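4-hydroxyphenylpyruvate dioxygenase (Pseudomonas putida, PDB 5HMQ) converts 3-dehydroshikimate to protocatechuate with the help of a divalent metal ion, linking quinate and shikimate breakdown to aromatic compound metabolism. Local coordinates at residues D81-E84 and R85-L89; L119-L122 and G123-G127; N551-D554 and D555-A558. One frame throughout, in Å; residues are numbered along the deposited sequence.

Contact 1. Residues D81-E84 and R85-L89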
ATOM      1  N   ASP C  81     -32.810 -15.562 -20.883  1.00 48.48           N
ATOM      2  CA  ASP C  81     -32.672 -16.530 -19.799  1.00 48.07           C
ATOM      3  C   ASP C  81     -31.638 -16.073 -18.780  1.00 45.61           C
ATOM      4  O   ASP C  81     -31.830 -16.236 -17.568  1.00 46.01           O
ATOM      5  CB  ASP C  81     -32.287 -17.892 -20.374  1.00 49.28           C
ATOM      6  CG  ASP C  81     -33.398 -18.515 -21.198  1.00 50.91           C
ATOM      7  OD1 ASP C  81     -34.277 -17.774 -21.682  1.00 51.32           O
ATOM      8  OD2 ASP C  81     -33.350 -19.745 -21.415  1.00 51.41           O
ATOM      9  N   ARG C  82     -30.535 -15.493 -19.255  1.00 42.48           N
ATOM     10  CA  ARG C  82     -29.539 -14.933 -18.350  1.00 44.42           C
ATOM     11  C   ARG C  82     -30.108 -13.752 -17.572  1.00 45.39           C
ATOM     12  O   ARG C  82     -29.854 -13.612 -16.370  1.00 43.64           O
ATOM     13  CB  ARG C  82     -28.290 -14.540 -19.144  1.00 44.02           C
ATOM     14  CG  ARG C  82     -27.198 -13.852 -18.343  1.00 46.55           C
ATOM     15  CD  ARG C  82     -25.890 -13.820 -19.129  1.00 47.64           C
ATOM     16  NE  ARG C  82     -26.010 -13.113 -20.403  1.00 46.82           N
ATOM     17  CZ  ARG C  82     -25.610 -11.864 -20.611  1.00 46.71           C
ATOM     18  NH1 ARG C  82     -25.065 -11.163 -19.626  1.00 45.17           N
ATOM     19  NH2 ARG C  82     -25.757 -11.313 -21.809  1.00 46.88           N
ATOM     20  N   ALA C  83     -30.891 -12.898 -18.236  1.00 43.26           N
ATOM     21  CA  ALA C  83     -31.529 -11.784 -17.540  1.00 40.43           C
ATOM     22  C   ALA C  83     -32.478 -12.276 -16.454  1.00 40.46           C
ATOM     23  O   ALA C  83     -32.508 -11.720 -15.349  1.00 40.94           O
ATOM     24  CB  ALA C  83     -32.271 -10.897 -18.538  1.00 38.64           C
ATOM     25  N   GLU C  84     -33.254 -13.324 -16.744  1.00 41.95           N
ATOM     26  CA  GLU C  84     -34.195 -13.839 -15.751  1.00 43.62           C
ATOM     27  C   GLU C  84     -33.468 -14.409 -14.539  1.00 42.94           C
ATOM     28  O   GLU C  84     -33.944 -14.278 -13.404  1.00 42.27           O
ATOM     29  CB  GLU C  84     -35.103 -14.896 -16.378  1.00 43.21           C
ATOM     30  CG  GLU C  84     -36.076 -14.357 -17.420  1.00 45.33           C
ATOM     31  CD  GLU C  84     -37.167 -13.491 -16.810  1.00 45.28           C
ATOM     32  OE1 GLU C  84     -37.563 -13.758 -15.657  1.00 44.70           O
ATOM     33  OE2 GLU C  84     -37.637 -12.552 -17.488  1.00 47.95           O
ATOM     34  N   ARG C  85     -32.317 -15.055 -14.757  1.00 43.69           N
ATOM     35  CA  ARG C  85     -31.522 -15.540 -13.632  1.00 41.45           C
ATOM     36  C   ARG C  85     -31.019 -14.388 -12.773  1.00 41.14           C
ATOM     37  O   ARG C  85     -30.976 -14.493 -11.542  1.00 43.97           O
ATOM     38  CB  ARG C  85     -30.355 -16.394 -14.132  1.00 43.29           C
ATOM     39  CG  ARG C  85     -30.782 -17.714 -14.759  1.00 46.57           C
ATOM     40  CD  ARG C  85     -29.607 -18.675 -14.911  1.00 45.87           C
ATOM     41  NE  ARG C  85     -28.520 -18.105 -15.702  1.00 47.55           N
ATOM     42  CZ  ARG C  85     -28.434 -18.185 -17.026  1.00 48.33           C
ATOM     43  NH1 ARG C  85     -29.375 -18.814 -17.717  1.00 47.14           N
ATOM     44  NH2 ARG C  85     -27.406 -17.632 -17.657  1.00 48.75           N
ATOM     45  N   LYS C  86     -30.621 -13.281 -13.402  1.00 40.26           N
ATOM     46  CA  LYS C  86     -30.212 -12.116 -12.624  1.00 42.46           C
ATOM     47  C   LYS C  86     -31.396 -11.520 -11.870  1.00 42.00           C
ATOM     48  O   LYS C  86     -31.254 -11.101 -10.716  1.00 39.31           O
ATOM     49  CB  LYS C  86     -29.560 -11.074 -13.533  1.00 44.22           C
ATOM     50  CG  LYS C  86     -28.357 -11.598 -14.309  1.00 45.05           C
ATOM     51  CD  LYS C  86     -27.432 -12.428 -13.424  1.00 42.76           C
ATOM     52  CE  LYS C  86     -26.453 -13.237 -14.263  1.00 44.35           C
ATOM     53  NZ  LYS C  86     -25.645 -14.185 -13.438  1.00 45.12           N
ATOM     54  N   PHE C  87     -32.571 -11.479 -12.506  1.00 40.37           N
ATOM     55  CA  PHE C  87     -33.784 -11.058 -11.812  1.00 39.39           C
ATOM     56  C   PHE C  87     -34.038 -11.914 -10.577  1.00 38.90           C
ATOM     57  O   PHE C  87     -34.337 -11.389  -9.497  1.00 41.33           O
ATOM     58  CB  PHE C  87     -34.984 -11.117 -12.761  1.00 40.01           C
ATOM     59  CG  PHE C  87     -34.908 -10.142 -13.903  1.00 39.85           C
ATOM     60  CD1 PHE C  87     -34.131  -8.999 -13.812  1.00 42.50           C
ATOM     61  CD2 PHE C  87     -35.616 -10.373 -15.070  1.00 40.20           C
ATOM     62  CE1 PHE C  87     -34.064  -8.102 -14.864  1.00 43.49           C
ATOM     63  CE2 PHE C  87     -35.553  -9.483 -16.126  1.00 40.51           C
ATOM     64  CZ  PHE C  87     -34.776  -8.346 -16.022  1.00 42.51           C
ATOM     65  N   ASP C  88     -33.923 -13.241 -10.717  1.00 40.49           N
ATOM     66  CA  ASP C  88     -34.055 -14.121  -9.557  1.00 41.67           C
ATOM     67  C   ASP C  88     -33.067 -13.741  -8.465  1.00 41.01           C
ATOM     68  O   ASP C  88     -33.415 -13.714  -7.278  1.00 42.57           O
ATOM     69  CB  ASP C  88     -33.851 -15.584  -9.961  1.00 41.96           C
ATOM     70  CG  ASP C  88     -34.935 -16.098 -10.889  1.00 44.53           C
ATOM     71  OD1 ASP C  88     -36.052 -15.537 -10.883  1.00 44.33           O
ATOM     72  OD2 ASP C  88     -34.673 -17.077 -11.620  1.00 46.24           O
ATOM     73  N   LEU C  89     -31.826 -13.444  -8.851  1.00 43.63           N
ATOM     74  CA  LEU C  89     -30.796 -13.112  -7.876  1.00 43.14           C
ATOM     75  C   LEU C  89     -31.118 -11.807  -7.156  1.00 43.29           C
ATOM     76  O   LEU C  89     -30.927 -11.698  -5.939  1.00 42.21           O
ATOM     77  CB  LEU C  89     -29.443 -13.029  -8.582  1.00 45.79           C
ATOM     78  CG  LEU C  89     -28.175 -12.833  -7.759  1.00 46.80           C
ATOM     79  CD1 LEU C  89     -28.026 -13.982  -6.795  1.00 44.67           C
ATOM     80  CD2 LEU C  89     -26.973 -12.762  -8.684  1.00 47.08           C
TER
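The carbonyl oxygen of A83 is approached twice by one residue. F87 N donates a hydrogen bond to A83 O at 2.9 Å, and the F87 ring folds back over the same atom, which lies 3.2 Å above the ring plane, toward its rim. With F87 CG beside its own backbone N (chi1 -65°), the ring turns toward the preceding helical turn. The E84 carboxylate plane stands nearly perpendicular to the ring: OE1 lies in the ring plane at its edge, and OE2 is 3.8 Å from F87 CD2. The same carboxylate is bridged to R129 through OE1 and hydrogen-bonded to H125 through OE2, which fixes its rotation. The R85 chain bends at chi3 (-57°) and lays its guanidinium over R82, whose CA is 3.5 Å above that plane. K86 CG lies 3.2 Å from R82 O; beyond it the chain bends and carries NZ to a salt bridge with E35. This turn belongs to helix 76-93, which joins strands 58-66 and 97-101 in one beta-alpha-beta unit of the TIM barrel. A83 and K86 rest on F65 of strand 58-66, while A83 and F87 pack against L122, H125 and A126 of helix 112-128.

Contact 2. Residues L119-L122 and G123-G127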
ATOM      1  N   LEU C 119     -33.742  -3.188 -26.057  1.00 45.27           N
ATOM      2  CA  LEU C 119     -33.792  -2.536 -24.751  1.00 46.65           C
ATOM      3  C   LEU C 119     -35.214  -2.485 -24.202  1.00 45.03           C
ATOM      4  O   LEU C 119     -35.429  -2.723 -23.006  1.00 41.97           O
ATOM      5  CB  LEU C 119     -33.190  -1.132 -24.842  1.00 48.25           C
ATOM      6  CG  LEU C 119     -31.679  -1.072 -25.089  1.00 47.56           C
ATOM      7  CD1 LEU C 119     -31.240   0.339 -25.426  1.00 46.88           C
ATOM      8  CD2 LEU C 119     -30.910  -1.598 -23.882  1.00 47.44           C
ATOM      9  N   ARG C 120     -36.199  -2.176 -25.052  1.00 45.88           N
ATOM     10  CA  ARG C 120     -37.585  -2.194 -24.591  1.00 47.75           C
ATOM     11  C   ARG C 120     -38.002  -3.596 -24.167  1.00 45.52           C
ATOM     12  O   ARG C 120     -38.684  -3.767 -23.150  1.00 46.34           O
ATOM     13  CB  ARG C 120     -38.527  -1.669 -25.674  1.00 50.47           C
ATOM     14  CG  ARG C 120     -40.004  -1.821 -25.301  1.00 51.32           C
ATOM     15  CD  ARG C 120     -40.941  -1.224 -26.342  1.00 51.93           C
ATOM     16  NE  ARG C 120     -40.519  -1.539 -27.702  1.00 54.74           N
ATOM     17  CZ  ARG C 120     -40.130  -0.631 -28.592  1.00 56.70           C
ATOM     18  NH1 ARG C 120     -40.124   0.657 -28.268  1.00 55.69           N
ATOM     19  NH2 ARG C 120     -39.754  -1.009 -29.808  1.00 56.05           N
ATOM     20  N   LEU C 121     -37.598  -4.613 -24.935  1.00 44.95           N
ATOM     21  CA  LEU C 121     -37.918  -5.987 -24.564  1.00 42.58           C
ATOM     22  C   LEU C 121     -37.358  -6.326 -23.190  1.00 45.11           C
ATOM     23  O   LEU C 121     -38.052  -6.923 -22.357  1.00 44.55           O
ATOM     24  CB  LEU C 121     -37.383  -6.950 -25.624  1.00 41.91           C
ATOM     25  CG  LEU C 121     -37.519  -8.450 -25.361  1.00 44.09           C
ATOM     26  CD1 LEU C 121     -38.980  -8.843 -25.217  1.00 44.07           C
ATOM     27  CD2 LEU C 121     -36.862  -9.236 -26.484  1.00 46.20           C
ATOM     28  N   LEU C 122     -36.110  -5.931 -22.924  1.00 45.25           N
ATOM     29  CA  LEU C 122     -35.536  -6.147 -21.600  1.00 41.83           C
ATOM     30  C   LEU C 122     -36.292  -5.347 -20.547  1.00 40.90           C
ATOM     31  O   LEU C 122     -36.524  -5.834 -19.434  1.00 39.30           O
ATOM     32  CB  LEU C 122     -34.053  -5.776 -21.603  1.00 44.29           C
ATOM     33  CG  LEU C 122     -33.255  -6.073 -20.331  1.00 44.30           C
ATOM     34  CD1 LEU C 122     -33.321  -7.554 -19.986  1.00 41.30           C
ATOM     35  CD2 LEU C 122     -31.810  -5.620 -20.490  1.00 43.00           C
ATOM     36  N   GLY C 123     -36.688  -4.117 -20.886  1.00 44.96           N
ATOM     37  CA  GLY C 123     -37.497  -3.330 -19.969  1.00 41.68           C
ATOM     38  C   GLY C 123     -38.836  -3.976 -19.671  1.00 42.34           C
ATOM     39  O   GLY C 123     -39.317  -3.935 -18.536  1.00 41.85           O
ATOM     40  N   GLU C 124     -39.456  -4.583 -20.687  1.00 43.42           N
ATOM     41  CA  GLU C 124     -40.712  -5.296 -20.470  1.00 43.11           C
ATOM     42  C   GLU C 124     -40.517  -6.483 -19.535  1.00 42.99           C
ATOM     43  O   GLU C 124     -41.326  -6.706 -18.626  1.00 44.40           O
ATOM     44  CB  GLU C 124     -41.295  -5.756 -21.807  1.00 43.78           C
ATOM     45  CG  GLU C 124     -41.733  -4.622 -22.725  1.00 43.11           C
ATOM     46  CD  GLU C 124     -42.030  -5.094 -24.134  1.00 47.69           C
ATOM     47  OE1 GLU C 124     -41.986  -6.321 -24.372  1.00 51.54           O
ATOM     48  OE2 GLU C 124     -42.312  -4.242 -25.005  1.00 47.33           O
ATOM     49  N   HIS C 125     -39.443  -7.253 -19.737  1.00 44.65           N
ATOM     50  CA  HIS C 125     -39.159  -8.377 -18.848  1.00 43.15           C
ATOM     51  C   HIS C 125     -38.887  -7.908 -17.425  1.00 42.36           C
ATOM     52  O   HIS C 125     -39.361  -8.522 -16.462  1.00 46.98           O
ATOM     53  CB  HIS C 125     -37.969  -9.179 -19.378  1.00 43.70           C
ATOM     54  CG  HIS C 125     -38.325 -10.150 -20.461  1.00 45.61           C
ATOM     55  ND1 HIS C 125     -38.315 -11.515 -20.267  1.00 48.49           N
ATOM     56  CD2 HIS C 125     -38.705  -9.957 -21.745  1.00 43.30           C
ATOM     57  CE1 HIS C 125     -38.669 -12.120 -21.387  1.00 47.32           C
ATOM     58  NE2 HIS C 125     -38.912 -11.196 -22.299  1.00 45.05           N
ATOM     59  N   ALA C 126     -38.117  -6.830 -17.268  1.00 42.14           N
ATOM     60  CA  ALA C 126     -37.856  -6.313 -15.929  1.00 42.03           C
ATOM     61  C   ALA C 126     -39.113  -5.725 -15.304  1.00 41.11           C
ATOM     62  O   ALA C 126     -39.410  -5.982 -14.131  1.00 40.37           O
ATOM     63  CB  ALA C 126     -36.743  -5.269 -15.978  1.00 40.52           C
ATOM     64  N   GLY C 127     -39.867  -4.936 -16.073  1.00 40.67           N
ATOM     65  CA  GLY C 127     -41.092  -4.356 -15.545  1.00 43.13           C
ATOM     66  C   GLY C 127     -42.095  -5.401 -15.101  1.00 42.50           C
ATOM     67  O   GLY C 127     -42.769  -5.236 -14.079  1.00 40.15           O
TER
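R120 and E124 run side by side along helix 112-128, which links strands 97-101 and 132-136 in a beta-alpha-beta unit of the TIM barrel. Two different first torsions make them companions. R120 holds CG opposite its backbone N (chi1 173°), while E124 keeps CG beside its own N and then extends, so that both chains point the same way. The carboxylate meets the aliphatic part of the arginine, E124 OE2 lying 3.4 Å from R120 CG. The charged ends stop short of a salt bridge, with R120 NE 4.2 Å from E124 OE2, although the carboxylate oxygen lies near the guanidinium plane, at its edge. The arginine NH2 is instead bridged to D117. In the backbone, E124 N donates to R120 O at 2.7 Å.

One residue further on, the spacing repeats with an apolar partner. L121 and H125 also lie alongside each other: the leucine sets CG anti to its N (chi1 175°), and a first torsion of -81° brings the imidazole over to meet it. The ring's edge faces the helix, with H125 CD2 3.2 Å from L121 O, while ND1 is engaged by E84 of helix 76-93. L122 points to the buried side, packing on F68 and I133, and A126 likewise lies on I133. L119 meets Y135, its side chain about 10 Å from that of the metal ligand E136. Through these contacts with Y135 and I133 the helix backs the strand that carries a catalytic ligand. G123, buried and without a side chain, gives its N-H to L119 O at 2.8 Å. Back at the imidazole, L121 CD1 sits in the ring plane, 3.7 Å from both CD2 and NE2 of H125.

Contact 3. Residues N551-D554 and D555-A558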
ATOM      1  N   ASN C 551      29.285  22.398 -15.770  1.00 71.97           N
ATOM      2  CA  ASN C 551      28.500  22.192 -16.984  1.00 72.77           C
ATOM      3  C   ASN C 551      27.074  22.715 -16.854  1.00 73.79           C
ATOM      4  O   ASN C 551      26.448  23.033 -17.872  1.00 72.25           O
ATOM      5  CB  ASN C 551      28.492  20.706 -17.361  1.00 72.20           C
ATOM      6  CG  ASN C 551      28.041  19.807 -16.220  1.00 74.19           C
ATOM      7  OD1 ASN C 551      27.107  20.129 -15.484  1.00 74.27           O
ATOM      8  ND2 ASN C 551      28.712  18.670 -16.069  1.00 75.40           N
ATOM      9  N   TYR C 552      26.546  22.805 -15.630  1.00 69.82           N
ATOM     10  CA  TYR C 552      25.231  23.406 -15.434  1.00 70.92           C
ATOM     11  C   TYR C 552      25.237  24.875 -15.837  1.00 71.73           C
ATOM     12  O   TYR C 552      24.300  25.355 -16.487  1.00 72.61           O
ATOM     13  CB  TYR C 552      24.797  23.250 -13.977  1.00 70.67           C
ATOM     14  CG  TYR C 552      23.530  23.996 -13.623  1.00 69.16           C
ATOM     15  CD1 TYR C 552      22.286  23.499 -13.988  1.00 68.15           C
ATOM     16  CD2 TYR C 552      23.575  25.201 -12.932  1.00 69.94           C
ATOM     17  CE1 TYR C 552      21.123  24.173 -13.669  1.00 66.84           C
ATOM     18  CE2 TYR C 552      22.417  25.882 -12.607  1.00 69.42           C
ATOM     19  CZ  TYR C 552      21.194  25.364 -12.979  1.00 66.92           C
ATOM     20  OH  TYR C 552      20.037  26.038 -12.661  1.00 65.75           O
ATOM     21  N   TYR C 553      26.286  25.608 -15.459  1.00 70.85           N
ATOM     22  CA  TYR C 553      26.357  27.028 -15.777  1.00 71.80           C
ATOM     23  C   TYR C 553      26.804  27.268 -17.212  1.00 70.25           C
ATOM     24  O   TYR C 553      26.446  28.294 -17.803  1.00 68.45           O
ATOM     25  CB  TYR C 553      27.276  27.735 -14.782  1.00 71.74           C
ATOM     26  CG  TYR C 553      26.791  27.575 -13.363  1.00 70.33           C
ATOM     27  CD1 TYR C 553      25.751  28.353 -12.873  1.00 69.94           C
ATOM     28  CD2 TYR C 553      27.359  26.631 -12.517  1.00 67.87           C
ATOM     29  CE1 TYR C 553      25.292  28.203 -11.582  1.00 69.95           C
ATOM     30  CE2 TYR C 553      26.909  26.474 -11.222  1.00 69.04           C
ATOM     31  CZ  TYR C 553      25.875  27.263 -10.760  1.00 71.20           C
ATOM     32  OH  TYR C 553      25.420  27.110  -9.472  1.00 71.74           O
ATOM     33  N   ASP C 554      27.587  26.350 -17.785  1.00 73.01           N
ATOM     34  CA  ASP C 554      27.834  26.395 -19.222  1.00 73.95           C
ATOM     35  C   ASP C 554      26.534  26.239 -19.994  1.00 74.63           C
ATOM     36  O   ASP C 554      26.339  26.875 -21.036  1.00 74.21           O
ATOM     37  CB  ASP C 554      28.823  25.303 -19.624  1.00 75.51           C
ATOM     38  CG  ASP C 554      30.232  25.582 -19.155  1.00 76.78           C
ATOM     39  OD1 ASP C 554      30.586  26.768 -19.000  1.00 76.86           O
ATOM     40  OD2 ASP C 554      30.988  24.609 -18.945  1.00 77.87           O
ATOM     41  N   ASP C 555      25.625  25.402 -19.486  1.00 77.25           N
ATOM     42  CA  ASP C 555      24.332  25.221 -20.134  1.00 77.08           C
ATOM     43  C   ASP C 555      23.481  26.480 -20.031  1.00 78.27           C
ATOM     44  O   ASP C 555      22.777  26.841 -20.982  1.00 79.28           O
ATOM     45  CB  ASP C 555      23.603  24.028 -19.521  1.00 76.06           C
ATOM     46  CG  ASP C 555      22.310  23.703 -20.238  1.00 77.91           C
ATOM     47  OD1 ASP C 555      21.279  24.337 -19.933  1.00 77.46           O
ATOM     48  OD2 ASP C 555      22.327  22.810 -21.110  1.00 80.82           O
ATOM     49  N   LEU C 556      23.525  27.157 -18.881  1.00 76.52           N
ATOM     50  CA  LEU C 556      22.778  28.402 -18.738  1.00 76.54           C
ATOM     51  C   LEU C 556      23.312  29.479 -19.671  1.00 78.44           C
ATOM     52  O   LEU C 556      22.546  30.328 -20.142  1.00 80.22           O
ATOM     53  CB  LEU C 556      22.837  28.884 -17.290  1.00 75.16           C
ATOM     54  CG  LEU C 556      22.062  28.058 -16.265  1.00 74.48           C
ATOM     55  CD1 LEU C 556      22.316  28.587 -14.862  1.00 75.12           C
ATOM     56  CD2 LEU C 556      20.575  28.033 -16.584  1.00 73.81           C
ATOM     57  N   ALA C 557      24.616  29.458 -19.955  1.00 80.30           N
ATOM     58  CA  ALA C 557      25.194  30.431 -20.875  1.00 80.94           C
ATOM     59  C   ALA C 557      24.660  30.247 -22.289  1.00 80.54           C
ATOM     60  O   ALA C 557      24.374  31.229 -22.984  1.00 80.53           O
ATOM     61  CB  ALA C 557      26.719  30.328 -20.859  1.00 80.55           C
ATOM     62  N   ALA C 558      24.514  28.998 -22.732  1.00 82.40           N
ATOM     63  CA  ALA C 558      24.042  28.716 -24.080  1.00 82.20           C
ATOM     64  C   ALA C 558      22.535  28.874 -24.239  1.00 83.94           C
ATOM     65  O   ALA C 558      22.041  28.791 -25.368  1.00 85.60           O
ATOM     66  CB  ALA C 558      24.451  27.299 -24.490  1.00 80.90           C
TER
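Opposite choices of first torsion bring Y552 and L556 together: the tyrosine sets CG across from its backbone N (chi1 172°), the leucine keeps CG beside its own (chi1 -70°), and the two meet over one turn of helix 550-559. This helix belongs to the second of two vicinal-oxygen-chelate (VOC) domains in the C-terminal region. A single methyl does most of the touching. L556 CD1 comes within 3.5 Å of Y552 CE2 and reaches 4.0 Å from Y553 CD1, approaching both rings obliquely, so one branch of the leucine serves two neighbouring aromatics. L556 CG lies 4.2 Å above the Y552 plane, toward the rim. The tyrosines in turn meet edge against face, with Y552 CD2 standing 3.6 Å over the centre of the Y553 ring.

Both phenols are tied down at their far ends, Y552 OH to the backbone N of Y577 and to N616, Y553 OH to V575 O. Y553 packs on L567, L570 and A571 of helix 564-572, where A557 also touches L567; Y552 rests on L576 and L556 on Y577, both of strand 576-579. D554 and D555 are exposed. The Y552 side chain is about 13 Å from a bound magnesium ion, too far for a ligand. Along the backbone, D555 N bonds to N551 O at 3.0 Å, and the last bond here, A558 N to D554 O, measures 3.3 Å.

How the contacts relate
The three contacts show how one local device, the helical turn, can serve neighbouring or remote parts of a fusion protein. They follow in series along the chain. Contacts 1 and 2 lie in the TIM barrel, the dehydratase domain, on helices 76-93 and 112-128, which flank strand 97-101 in consecutive beta-alpha-beta units. Their centres are 12 Å apart and their side chains touch, so the two helices form one packed layer outside the parallel sheet. Contact 3 lies about 70 Å from both, centre to centre, in the second VOC domain with its own mixed sheet and magnesium site. That C-terminal region shows no dioxygenase activity but appears important for optimal dehydratase activity in vivo.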